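Local coordinates for protein glutathione S-transferase (Pseudomonas fluorescens, PDB 3M3M) that probably acts as a glutathione transferase, conjugating glutathione to electrophilic substrates, and holds bound glutathione in this crystal form, at residues 96-104 with 138-146; 106-115 with 124-135. All coordinates share one frame; numbering follows the deposited sequence.

Contact 1: residues 96-104 with 138-146. With GSH (glutathione), chain B.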
loop_
_atom_site.group_PDB
_atom_site.type_symbol
_atom_site.label_atom_id
_atom_site.label_comp_id
_atom_site.label_asym_id
_atom_site.label_seq_id
_atom_site.Cartn_x
_atom_site.Cartn_y
_atom_site.Cartn_z
ATOM N N TRP A 96 4.723 -8.499 8.066
ATOM C CA TRP A 96 4.646 -7.079 7.862
ATOM C C TRP A 96 3.378 -6.685 7.034
ATOM O O TRP A 96 2.841 -5.616 7.256
ATOM C CB TRP A 96 5.953 -6.569 7.168
ATOM C CG TRP A 96 7.060 -6.541 8.132
ATOM C CD1 TRP A 96 8.075 -7.464 8.194
ATOM C CD2 TRP A 96 7.184 -5.705 9.279
ATOM N NE1 TRP A 96 8.879 -7.240 9.300
ATOM C CE2 TRP A 96 8.384 -6.129 9.962
ATOM C CE3 TRP A 96 6.462 -4.578 9.761
ATOM C CZ2 TRP A 96 8.829 -5.521 11.137
ATOM C CZ3 TRP A 96 6.926 -3.974 10.966
ATOM C CH2 TRP A 96 8.116 -4.449 11.608
ATOM N N GLN A 97 2.994 -7.514 6.085
ATOM C CA GLN A 97 1.758 -7.211 5.333
ATOM C C GLN A 97 0.466 -7.302 6.198
ATOM O O GLN A 97 -0.398 -6.442 5.997
ATOM C CB GLN A 97 1.635 -8.096 4.120
ATOM C CG GLN A 97 2.788 -7.847 3.033
ATOM C CD GLN A 97 2.486 -8.604 1.805
ATOM O OE1 GLN A 97 2.214 -9.812 1.875
ATOM N NE2 GLN A 97 2.494 -7.905 0.657
ATOM N N PHE A 98 0.291 -8.313 7.062
ATOM C CA PHE A 98 -0.903 -8.337 7.906
ATOM C C PHE A 98 -0.810 -7.179 8.881
ATOM O O PHE A 98 -1.828 -6.562 9.197
ATOM C CB PHE A 98 -0.971 -9.724 8.578
ATOM C CG PHE A 98 -1.380 -10.789 7.613
ATOM C CD1 PHE A 98 -2.657 -10.728 7.070
ATOM C CD2 PHE A 98 -0.520 -11.844 7.258
ATOM C CE1 PHE A 98 -3.085 -11.707 6.143
ATOM C CE2 PHE A 98 -0.892 -12.810 6.362
ATOM C CZ PHE A 98 -2.198 -12.739 5.784
ATOM N N PHE A 99 0.396 -6.925 9.435
ATOM C CA PHE A 99 0.571 -5.763 10.303
ATOM C C PHE A 99 0.155 -4.486 9.585
ATOM O O PHE A 99 -0.513 -3.616 10.145
ATOM C CB PHE A 99 2.080 -5.651 10.686
ATOM C CG PHE A 99 2.533 -4.262 11.189
ATOM C CD1 PHE A 99 2.489 -3.905 12.546
ATOM C CD2 PHE A 99 3.091 -3.319 10.226
ATOM C CE1 PHE A 99 2.936 -2.577 12.976
ATOM C CE2 PHE A 99 3.581 -2.079 10.674
ATOM C CZ PHE A 99 3.509 -1.713 11.988
ATOM N N GLU A 100 0.494 -4.409 8.292
ATOM C CA GLU A 100 0.098 -3.165 7.553
ATOM C C GLU A 100 -1.451 -3.002 7.430
ATOM O O GLU A 100 -2.002 -1.851 7.681
ATOM C CB GLU A 100 0.700 -3.169 6.133
ATOM C CG GLU A 100 0.311 -1.910 5.324
ATOM C CD GLU A 100 -0.866 -2.139 4.339
ATOM O OE1 GLU A 100 -1.150 -3.285 3.973
ATOM O OE2 GLU A 100 -1.410 -1.155 3.833
ATOM N N GLN A 101 -2.157 -4.120 7.201
ATOM C CA GLN A 101 -3.603 -4.068 7.050
ATOM C C GLN A 101 -4.314 -3.848 8.452
ATOM O O GLN A 101 -5.379 -3.211 8.482
ATOM C CB GLN A 101 -4.089 -5.391 6.391
ATOM C CG GLN A 101 -3.747 -5.413 4.890
ATOM C CD GLN A 101 -4.596 -4.392 4.094
ATOM O OE1 GLN A 101 -4.043 -3.445 3.387
ATOM N NE2 GLN A 101 -5.893 -4.536 4.162
ATOM N N TYR A 102 -3.686 -4.298 9.564
ATOM C CA TYR A 102 -4.409 -4.314 10.859
ATOM C C TYR A 102 -4.013 -3.092 11.725
ATOM O O TYR A 102 -4.853 -2.426 12.355
ATOM C CB TYR A 102 -4.104 -5.631 11.623
ATOM C CG TYR A 102 -5.077 -5.749 12.776
ATOM C CD1 TYR A 102 -6.336 -6.287 12.539
ATOM C CD2 TYR A 102 -4.762 -5.249 14.055
ATOM C CE1 TYR A 102 -7.325 -6.361 13.541
ATOM C CE2 TYR A 102 -5.749 -5.343 15.083
ATOM C CZ TYR A 102 -7.005 -5.920 14.787
ATOM O OH TYR A 102 -8.001 -5.960 15.779
ATOM N N SER A 103 -2.726 -2.761 11.699
ATOM C CA SER A 103 -2.128 -1.816 12.643
ATOM C C SER A 103 -1.711 -0.486 12.048
ATOM O O SER A 103 -1.329 0.385 12.791
ATOM C CB SER A 103 -0.883 -2.490 13.304
ATOM O OG SER A 103 -1.362 -3.550 14.193
ATOM N N HIS A 104 -1.681 -0.336 10.734
ATOM C CA HIS A 104 -1.074 0.815 10.059
ATOM C C HIS A 104 -2.091 1.488 9.096
ATOM O O HIS A 104 -2.526 2.576 9.342
ATOM C CB HIS A 104 0.151 0.302 9.300
ATOM C CG HIS A 104 0.925 1.323 8.535
ATOM N ND1 HIS A 104 0.634 1.648 7.232
ATOM C CD2 HIS A 104 2.020 2.029 8.864
ATOM C CE1 HIS A 104 1.500 2.539 6.805
ATOM N NE2 HIS A 104 2.339 2.802 7.780
ATOM N N ALA A 138 2.307 2.478 15.160
ATOM C CA ALA A 138 2.780 1.611 14.049
ATOM C C ALA A 138 4.100 2.143 13.449
ATOM O O ALA A 138 5.010 1.358 13.133
ATOM C CB ALA A 138 1.668 1.552 12.942
ATOM N N LEU A 139 4.211 3.468 13.254
ATOM C CA LEU A 139 5.479 4.007 12.714
ATOM C C LEU A 139 6.642 3.749 13.696
ATOM O O LEU A 139 7.748 3.427 13.234
ATOM C CB LEU A 139 5.319 5.528 12.453
ATOM C CG LEU A 139 4.221 5.875 11.396
ATOM C CD1 LEU A 139 3.969 7.444 11.378
ATOM C CD2 LEU A 139 4.720 5.387 10.009
ATOM N N ASP A 140 6.317 3.712 15.006
ATOM C CA ASP A 140 7.350 3.387 15.962
ATOM C C ASP A 140 7.858 1.976 15.809
ATOM O O ASP A 140 9.071 1.713 15.862
ATOM C CB ASP A 140 6.844 3.538 17.420
ATOM C CG ASP A 140 6.609 4.969 17.846
ATOM O OD1 ASP A 140 7.078 5.952 17.167
ATOM O OD2 ASP A 140 5.840 5.120 18.836
ATOM N N VAL A 141 6.955 1.022 15.559
ATOM C CA VAL A 141 7.410 -0.359 15.248
ATOM C C VAL A 141 8.362 -0.447 14.031
ATOM O O VAL A 141 9.407 -1.137 14.065
ATOM C CB VAL A 141 6.173 -1.283 15.019
ATOM C CG1 VAL A 141 6.642 -2.689 14.573
ATOM C CG2 VAL A 141 5.307 -1.352 16.345
HETATM N N MSE A 142 7.955 0.254 12.944
HETATM C CA MSE A 142 8.750 0.248 11.730
HETATM C C MSE A 142 10.136 0.908 12.022
HETATM O O MSE A 142 11.123 0.435 11.478
HETATM C CB MSE A 142 7.999 1.081 10.623
HETATM C CG MSE A 142 6.796 0.265 10.132
HETATM SE SE MSE A 142 5.817 1.524 8.903
HETATM C CE MSE A 142 7.305 1.679 7.507
ATOM N N GLU A 143 10.120 2.031 12.744
ATOM C CA GLU A 143 11.385 2.780 13.090
ATOM C C GLU A 143 12.341 1.867 13.823
ATOM O O GLU A 143 13.543 1.829 13.522
ATOM C CB GLU A 143 11.066 4.042 13.891
ATOM C CG GLU A 143 12.339 4.984 14.199
ATOM C CD GLU A 143 12.837 5.699 12.960
ATOM O OE1 GLU A 143 12.125 5.630 11.887
ATOM O OE2 GLU A 143 13.905 6.348 13.103
ATOM N N LYS A 144 11.846 1.108 14.823
ATOM C CA LYS A 144 12.783 0.170 15.456
ATOM C C LYS A 144 13.348 -0.860 14.505
ATOM O O LYS A 144 14.541 -1.193 14.538
ATOM C CB LYS A 144 12.025 -0.501 16.618
ATOM C CG LYS A 144 11.908 0.505 17.776
ATOM C CD LYS A 144 11.072 -0.155 18.952
ATOM C CE LYS A 144 10.834 0.773 20.194
ATOM N NZ LYS A 144 9.782 1.883 19.864
ATOM N N GLN A 145 12.525 -1.455 13.622
ATOM C CA GLN A 145 13.055 -2.417 12.752
ATOM C C GLN A 145 14.077 -1.815 11.757
ATOM O O GLN A 145 15.084 -2.431 11.507
ATOM C CB GLN A 145 11.903 -3.161 11.925
ATOM C CG GLN A 145 12.402 -4.208 10.900
ATOM C CD GLN A 145 13.048 -5.445 11.602
ATOM O OE1 GLN A 145 12.470 -5.971 12.539
ATOM N NE2 GLN A 145 14.272 -5.781 11.254
ATOM N N LEU A 146 13.756 -0.646 11.213
ATOM C CA LEU A 146 14.564 -0.087 10.119
ATOM C C LEU A 146 15.816 0.590 10.763
ATOM O O LEU A 146 16.663 1.109 10.039
ATOM C CB LEU A 146 13.719 0.927 9.366
ATOM C CG LEU A 146 12.646 0.143 8.541
ATOM C CD1 LEU A 146 11.636 1.156 8.035
ATOM C CD2 LEU A 146 13.302 -0.725 7.381
HETATM N N1 GSH B . -7.956 -4.497 2.441
HETATM C CA1 GSH B . -8.161 -3.858 1.081
HETATM C C1 GSH B . -6.884 -3.884 0.236
HETATM O O11 GSH B . -7.019 -4.015 -1.015
HETATM O O12 GSH B . -5.778 -3.715 0.817
HETATM C CB1 GSH B . -8.619 -2.394 1.380
HETATM C CG1 GSH B . -8.817 -1.737 0.050
HETATM C CD1 GSH B . -9.600 -0.417 0.208
HETATM O OE1 GSH B . -9.997 0.034 1.463
HETATM N N2 GSH B . -9.921 0.339 -0.884
HETATM C CA2 GSH B . -10.649 1.596 -0.720
HETATM C C2 GSH B . -11.972 1.394 -1.320
HETATM O O2 GSH B . -12.041 0.683 -2.440
HETATM C CB2 GSH B . -9.847 2.674 -1.496
HETATM S SG2 GSH B . -8.144 2.923 -0.727
HETATM N N3 GSH B . -13.054 1.890 -0.741
HETATM C CA3 GSH B . -14.340 1.726 -1.440
HETATM C C3 GSH B . -15.493 1.413 -0.503
HETATM O O31 GSH B . -16.689 1.621 -0.870
HETATM O O32 GSH B . -15.248 0.912 0.607
#
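The six-membered ring of the Trp96 indole reaches across to Val141 and Gln145. Val141 CG1 meets its rim near the ring plane, 3.7 Å from CH2, whereas Gln145 comes in obliquely, CG lying 3.8 Å from CZ2, with its amide turned 75° from the indole. Gln145 lays CB and CG against the indole, and the bend beyond CG turns the amide; its NE2 is hydrogen-bonded to Thr149. Leu152, Val153 and helix 159-168 also touch Trp96. Phe99 stands beside the indole and takes Trp96 CZ3 over one face, 3.8 Å above the plane and toward the rim. With CG anti to the backbone N (chi1 160°), the far end of this phenyl ring points at helix 138-146. There Ala138 O lies in the ring plane at the edge, 3.6 Å from Phe99 CZ, while Val141 and Met142 touch CE1 and CE2 obliquely.

Segments 96-104 and 138-146 run antiparallel, 149° apart, and the helices that carry them open the all-helical C-terminal domain of the glutathione transferase fold. The segments' axes approach to 10.8 Å, a wide spacing bridged largely by aromatic rings. Toward His104 the backbones draw closer, and Ala138 CB sits 3.2 Å from Ser103 O. The His104 imidazole meets Ala138 and Leu139 at its edge; the selenium of Met142, a selenomethionine, approaches it obliquely, 3.8 Å from CD2. His104 NE2 has a weak hydrogen bond to Thr168.

On another side of helix 96-104, Gln101 lines the glutathione pocket, its CD 3.5 Å from O12 at the glutamyl end of the ligand. Were Gln101 an alanine, the ligand's glutamyl amino and carboxylate groups would probably lose this polar neighbour.

Contact 2: residues 106-115 with 124-135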
loop_
_atom_site.group_PDB
_atom_site.type_symbol
_atom_site.label_atom_id
_atom_site.label_comp_id
_atom_site.label_asym_id
_atom_site.label_seq_id
_atom_site.Cartn_x
_atom_site.Cartn_y
_atom_site.Cartn_z
ATOM N N PRO A 106 -5.395 1.426 8.692
ATOM C CA PRO A 106 -6.603 2.111 9.172
ATOM C C PRO A 106 -6.313 3.411 9.884
ATOM O O PRO A 106 -7.285 4.164 10.127
ATOM C CB PRO A 106 -7.135 1.132 10.236
ATOM C CG PRO A 106 -6.662 -0.266 9.749
ATOM C CD PRO A 106 -5.253 0.089 9.300
ATOM N N TYR A 107 -5.060 3.682 10.240
ATOM C CA TYR A 107 -4.728 4.962 10.936
ATOM C C TYR A 107 -4.080 5.928 9.933
ATOM O O TYR A 107 -4.469 7.062 9.837
ATOM C CB TYR A 107 -3.788 4.691 12.142
ATOM C CG TYR A 107 -4.442 3.567 12.978
ATOM C CD1 TYR A 107 -5.724 3.728 13.433
ATOM C CD2 TYR A 107 -3.834 2.327 13.140
ATOM C CE1 TYR A 107 -6.419 2.724 14.167
ATOM C CE2 TYR A 107 -4.507 1.293 13.831
ATOM C CZ TYR A 107 -5.807 1.508 14.329
ATOM O OH TYR A 107 -6.539 0.521 15.021
ATOM N N ILE A 108 -3.069 5.453 9.180
ATOM C CA ILE A 108 -2.337 6.320 8.242
ATOM C C ILE A 108 -3.260 6.659 7.100
ATOM O O ILE A 108 -3.420 7.833 6.808
ATOM C CB ILE A 108 -1.008 5.730 7.735
ATOM C CG1 ILE A 108 -0.128 5.217 8.935
ATOM C CG2 ILE A 108 -0.330 6.707 6.726
ATOM C CD1 ILE A 108 0.380 6.299 9.872
ATOM N N ALA A 109 -3.912 5.679 6.503
ATOM C CA ALA A 109 -4.728 5.959 5.312
ATOM C C ALA A 109 -5.967 6.787 5.688
ATOM O O ALA A 109 -6.335 7.693 4.938
ATOM C CB ALA A 109 -5.214 4.641 4.601
ATOM N N VAL A 110 -6.614 6.459 6.812
ATOM C CA VAL A 110 -7.846 7.165 7.167
ATOM C C VAL A 110 -7.535 8.611 7.627
ATOM O O VAL A 110 -8.297 9.545 7.311
ATOM C CB VAL A 110 -8.690 6.340 8.195
ATOM C CG1 VAL A 110 -10.039 7.031 8.552
ATOM C CG2 VAL A 110 -9.045 4.978 7.564
ATOM N N ALA A 111 -6.424 8.804 8.344
ATOM C CA ALA A 111 -6.060 10.221 8.715
ATOM C C ALA A 111 -5.852 11.033 7.438
ATOM O O ALA A 111 -6.243 12.223 7.333
ATOM C CB ALA A 111 -4.770 10.225 9.548
ATOM N N ARG A 112 -5.144 10.428 6.484
ATOM C CA ARG A 112 -4.894 11.138 5.186
ATOM C C ARG A 112 -6.244 11.399 4.504
ATOM O O ARG A 112 -6.452 12.460 3.917
ATOM C CB ARG A 112 -3.996 10.239 4.315
ATOM C CG ARG A 112 -4.020 10.682 2.796
ATOM C CD ARG A 112 -2.806 9.989 2.097
ATOM N NE ARG A 112 -2.748 10.314 0.637
ATOM C CZ ARG A 112 -3.385 9.655 -0.329
ATOM N NH1 ARG A 112 -4.219 8.648 -0.021
ATOM N NH2 ARG A 112 -3.126 9.902 -1.625
ATOM N N PHE A 113 -7.172 10.445 4.536
ATOM C CA PHE A 113 -8.505 10.708 3.917
ATOM C C PHE A 113 -9.193 11.889 4.591
ATOM O O PHE A 113 -9.625 12.826 3.913
ATOM C CB PHE A 113 -9.414 9.492 3.977
ATOM C CG PHE A 113 -10.740 9.743 3.354
ATOM C CD1 PHE A 113 -10.873 9.778 1.983
ATOM C CD2 PHE A 113 -11.875 9.960 4.179
ATOM C CE1 PHE A 113 -12.129 10.000 1.415
ATOM C CE2 PHE A 113 -13.112 10.233 3.586
ATOM C CZ PHE A 113 -13.220 10.265 2.227
ATOM N N ILE A 114 -9.217 11.873 5.916
ATOM C CA ILE A 114 -9.834 12.968 6.678
ATOM C C ILE A 114 -9.211 14.307 6.347
ATOM O O ILE A 114 -9.936 15.298 6.097
ATOM C CB ILE A 114 -9.778 12.667 8.212
ATOM C CG1 ILE A 114 -10.791 11.537 8.539
ATOM C CG2 ILE A 114 -10.110 13.937 9.058
ATOM C CD1 ILE A 114 -10.528 10.954 10.045
ATOM N N GLN A 115 -7.883 14.386 6.368
ATOM C CA GLN A 115 -7.205 15.662 6.161
ATOM C C GLN A 115 -7.174 16.034 4.658
ATOM O O GLN A 115 -7.524 17.125 4.283
ATOM C CB GLN A 115 -5.791 15.591 6.682
ATOM C CG GLN A 115 -4.993 16.903 6.531
ATOM C CD GLN A 115 -3.655 16.843 7.241
ATOM O OE1 GLN A 115 -3.476 16.069 8.211
ATOM N NE2 GLN A 115 -2.692 17.663 6.767
ATOM N N ARG A 124 -14.688 15.483 12.714
ATOM C CA ARG A 124 -13.806 14.271 12.688
ATOM C C ARG A 124 -12.503 14.532 13.438
ATOM O O ARG A 124 -11.616 13.676 13.493
ATOM C CB ARG A 124 -13.558 13.802 11.259
ATOM C CG ARG A 124 -14.861 13.373 10.533
ATOM C CD ARG A 124 -14.526 12.694 9.211
ATOM N NE ARG A 124 -14.082 11.309 9.437
ATOM C CZ ARG A 124 -13.940 10.395 8.493
ATOM N NH1 ARG A 124 -14.212 10.708 7.207
ATOM N NH2 ARG A 124 -13.524 9.150 8.825
ATOM N N ARG A 125 -12.381 15.695 14.073
ATOM C CA ARG A 125 -11.102 16.008 14.705
ATOM C C ARG A 125 -10.733 15.033 15.862
ATOM O O ARG A 125 -9.583 14.639 15.969
ATOM C CB ARG A 125 -11.026 17.461 15.184
ATOM C CG ARG A 125 -9.633 17.768 15.697
ATOM C CD ARG A 125 -9.348 19.253 16.033
ATOM N NE ARG A 125 -8.967 19.968 14.808
ATOM C CZ ARG A 125 -7.756 19.944 14.239
ATOM N NH1 ARG A 125 -6.731 19.278 14.795
ATOM N NH2 ARG A 125 -7.586 20.604 13.099
ATOM N N GLU A 126 -11.674 14.716 16.738
ATOM C CA GLU A 126 -11.355 13.806 17.853
ATOM C C GLU A 126 -10.889 12.425 17.280
ATOM O O GLU A 126 -9.909 11.826 17.766
ATOM C CB GLU A 126 -12.598 13.644 18.738
ATOM C CG GLU A 126 -12.591 12.439 19.705
ATOM C CD GLU A 126 -13.602 12.605 20.881
ATOM O OE1 GLU A 126 -14.140 13.744 21.062
ATOM O OE2 GLU A 126 -13.811 11.610 21.631
ATOM N N GLU A 127 -11.640 11.909 16.327
ATOM C CA GLU A 127 -11.325 10.646 15.579
ATOM C C GLU A 127 -9.920 10.714 15.039
ATOM O O GLU A 127 -9.123 9.779 15.230
ATOM C CB GLU A 127 -12.300 10.445 14.423
ATOM C CG GLU A 127 -11.964 9.301 13.507
ATOM C CD GLU A 127 -12.902 9.173 12.313
ATOM O OE1 GLU A 127 -13.827 9.994 12.191
ATOM O OE2 GLU A 127 -12.678 8.251 11.491
ATOM N N TYR A 128 -9.634 11.808 14.340
ATOM C CA TYR A 128 -8.335 12.076 13.718
ATOM C C TYR A 128 -7.193 12.062 14.715
ATOM O O TYR A 128 -6.130 11.494 14.463
ATOM C CB TYR A 128 -8.419 13.440 13.008
ATOM C CG TYR A 128 -7.166 13.987 12.437
ATOM C CD1 TYR A 128 -6.791 13.707 11.091
ATOM C CD2 TYR A 128 -6.340 14.815 13.200
ATOM C CE1 TYR A 128 -5.615 14.265 10.555
ATOM C CE2 TYR A 128 -5.172 15.349 12.697
ATOM C CZ TYR A 128 -4.814 15.091 11.361
ATOM O OH TYR A 128 -3.697 15.719 10.856
ATOM N N LEU A 129 -7.404 12.683 15.868
ATOM C CA LEU A 129 -6.341 12.646 16.878
ATOM C C LEU A 129 -6.085 11.223 17.406
ATOM O O LEU A 129 -4.945 10.934 17.657
ATOM C CB LEU A 129 -6.661 13.588 18.075
ATOM C CG LEU A 129 -6.544 15.069 17.603
ATOM C CD1 LEU A 129 -7.073 15.921 18.788
ATOM C CD2 LEU A 129 -5.157 15.536 17.080
ATOM N N LYS A 130 -7.124 10.413 17.544
ATOM C CA LYS A 130 -6.970 8.989 17.965
ATOM C C LYS A 130 -6.207 8.211 16.869
ATOM O O LYS A 130 -5.304 7.396 17.178
ATOM C CB LYS A 130 -8.289 8.311 18.258
ATOM C CG LYS A 130 -9.067 8.944 19.517
ATOM C CD LYS A 130 -10.461 8.314 19.726
ATOM C CE LYS A 130 -10.921 8.482 21.188
ATOM N NZ LYS A 130 -11.046 9.926 21.560
ATOM N N LEU A 131 -6.553 8.472 15.599
ATOM C CA LEU A 131 -5.806 7.836 14.466
ATOM C C LEU A 131 -4.355 8.257 14.534
ATOM O O LEU A 131 -3.462 7.497 14.251
ATOM C CB LEU A 131 -6.425 8.261 13.126
ATOM C CG LEU A 131 -7.901 7.942 12.937
ATOM C CD1 LEU A 131 -8.345 8.512 11.546
ATOM C CD2 LEU A 131 -8.258 6.443 13.046
ATOM N N HIS A 132 -4.066 9.498 14.860
ATOM C CA HIS A 132 -2.699 9.880 15.046
ATOM C C HIS A 132 -1.987 9.048 16.099
ATOM O O HIS A 132 -0.884 8.606 15.886
ATOM C CB HIS A 132 -2.574 11.391 15.378
ATOM C CG HIS A 132 -2.424 12.223 14.149
ATOM N ND1 HIS A 132 -2.058 13.551 14.190
ATOM C CD2 HIS A 132 -2.687 11.931 12.850
ATOM C CE1 HIS A 132 -2.020 14.025 12.953
ATOM N NE2 HIS A 132 -2.378 13.047 12.116
ATOM N N LYS A 133 -2.612 8.850 17.238
ATOM C CA LYS A 133 -1.932 8.094 18.313
ATOM C C LYS A 133 -1.639 6.659 17.859
ATOM O O LYS A 133 -0.496 6.200 18.050
ATOM C CB LYS A 133 -2.808 8.026 19.581
ATOM C CG LYS A 133 -2.744 9.435 20.242
ATOM C CD LYS A 133 -3.484 9.472 21.604
ATOM C CE LYS A 133 -3.573 10.976 22.011
ATOM N NZ LYS A 133 -4.158 11.088 23.386
ATOM N N ARG A 134 -2.595 6.031 17.178
ATOM C CA ARG A 134 -2.411 4.628 16.825
ATOM C C ARG A 134 -1.461 4.559 15.629
ATOM O O ARG A 134 -0.697 3.563 15.532
ATOM C CB ARG A 134 -3.764 3.931 16.504
ATOM C CG ARG A 134 -4.573 3.855 17.804
ATOM C CD ARG A 134 -5.921 3.143 17.701
ATOM N NE ARG A 134 -5.880 1.872 18.430
ATOM C CZ ARG A 134 -6.808 0.917 18.339
ATOM N NH1 ARG A 134 -6.634 -0.210 19.022
ATOM N NH2 ARG A 134 -7.903 1.076 17.568
ATOM N N GLY A 135 -1.527 5.539 14.720
ATOM C CA GLY A 135 -0.606 5.474 13.532
ATOM C C GLY A 135 0.814 5.666 13.964
ATOM O O GLY A 135 1.719 5.010 13.476
#
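The Tyr107 ring is sandwiched: Arg134 CB makes a CH-pi contact over one face, 3.5 Å from the centroid, Pro106 CB lies over the opposite face, and Leu131 CD2 sits in plane at the edge. Beyond the ring, Tyr107 OH lies over the guanidinium of Arg134 at an angle too poor for a hydrogen bond. The other guanidinium, of Arg124, carries Ile114 CG1 on one face, 3.3 Å from CZ, and has the Phe113 ring at its edge. The bend of the Arg124 chain at chi3 (78°) brings this plane over Ile114. Its rotation is fixed from the side: NE and NH2 grip the two Glu127 oxygens, the NH2 to OE2 bond being 2.9 Å and nearly straight (169°), and Glu118 binds NH1.

Helices 106-115 and 125-135 form the turn-proximal part of an antiparallel helical hairpin in the C-terminal domain. Leu131 packs knobs-into-holes among Tyr107, Val110, Ala111 and Ile114, its CD1 3.6 Å from Ile114 CD1. Tyr128 has Ala111 O at its ring edge and His132 CD2 over one face. At Gly135 the bare backbone lets Ile108 CD1 come within 3.9 Å of CA.

How the contacts relate
Both contacts pair helix 87-117 with helix 125-146, contact 2 near the hairpin turn and contact 1 further from it. The closer helix spacing in contact 2 goes with about twice the buried surface, although that contact lies farther from the centre of the chain. Both are partly buried, but none of contact 1's touching residues is exposed, whereas contact 2 includes the exposed Phe113 and Arg134. Contact 1 relies on apolar and aromatic packing; contact 2 adds two arginines around a leucine knob, Arg124 laid on Ile114 and Arg134 at the exposed margin. The two meet where Pro106 CD packs on Gln101 O and Leu139 CD1 on Ile108 CD1. Gln101 brings contact 1 to glutathione; Ile108 of contact 2 touches Tyr167, another pocket residue.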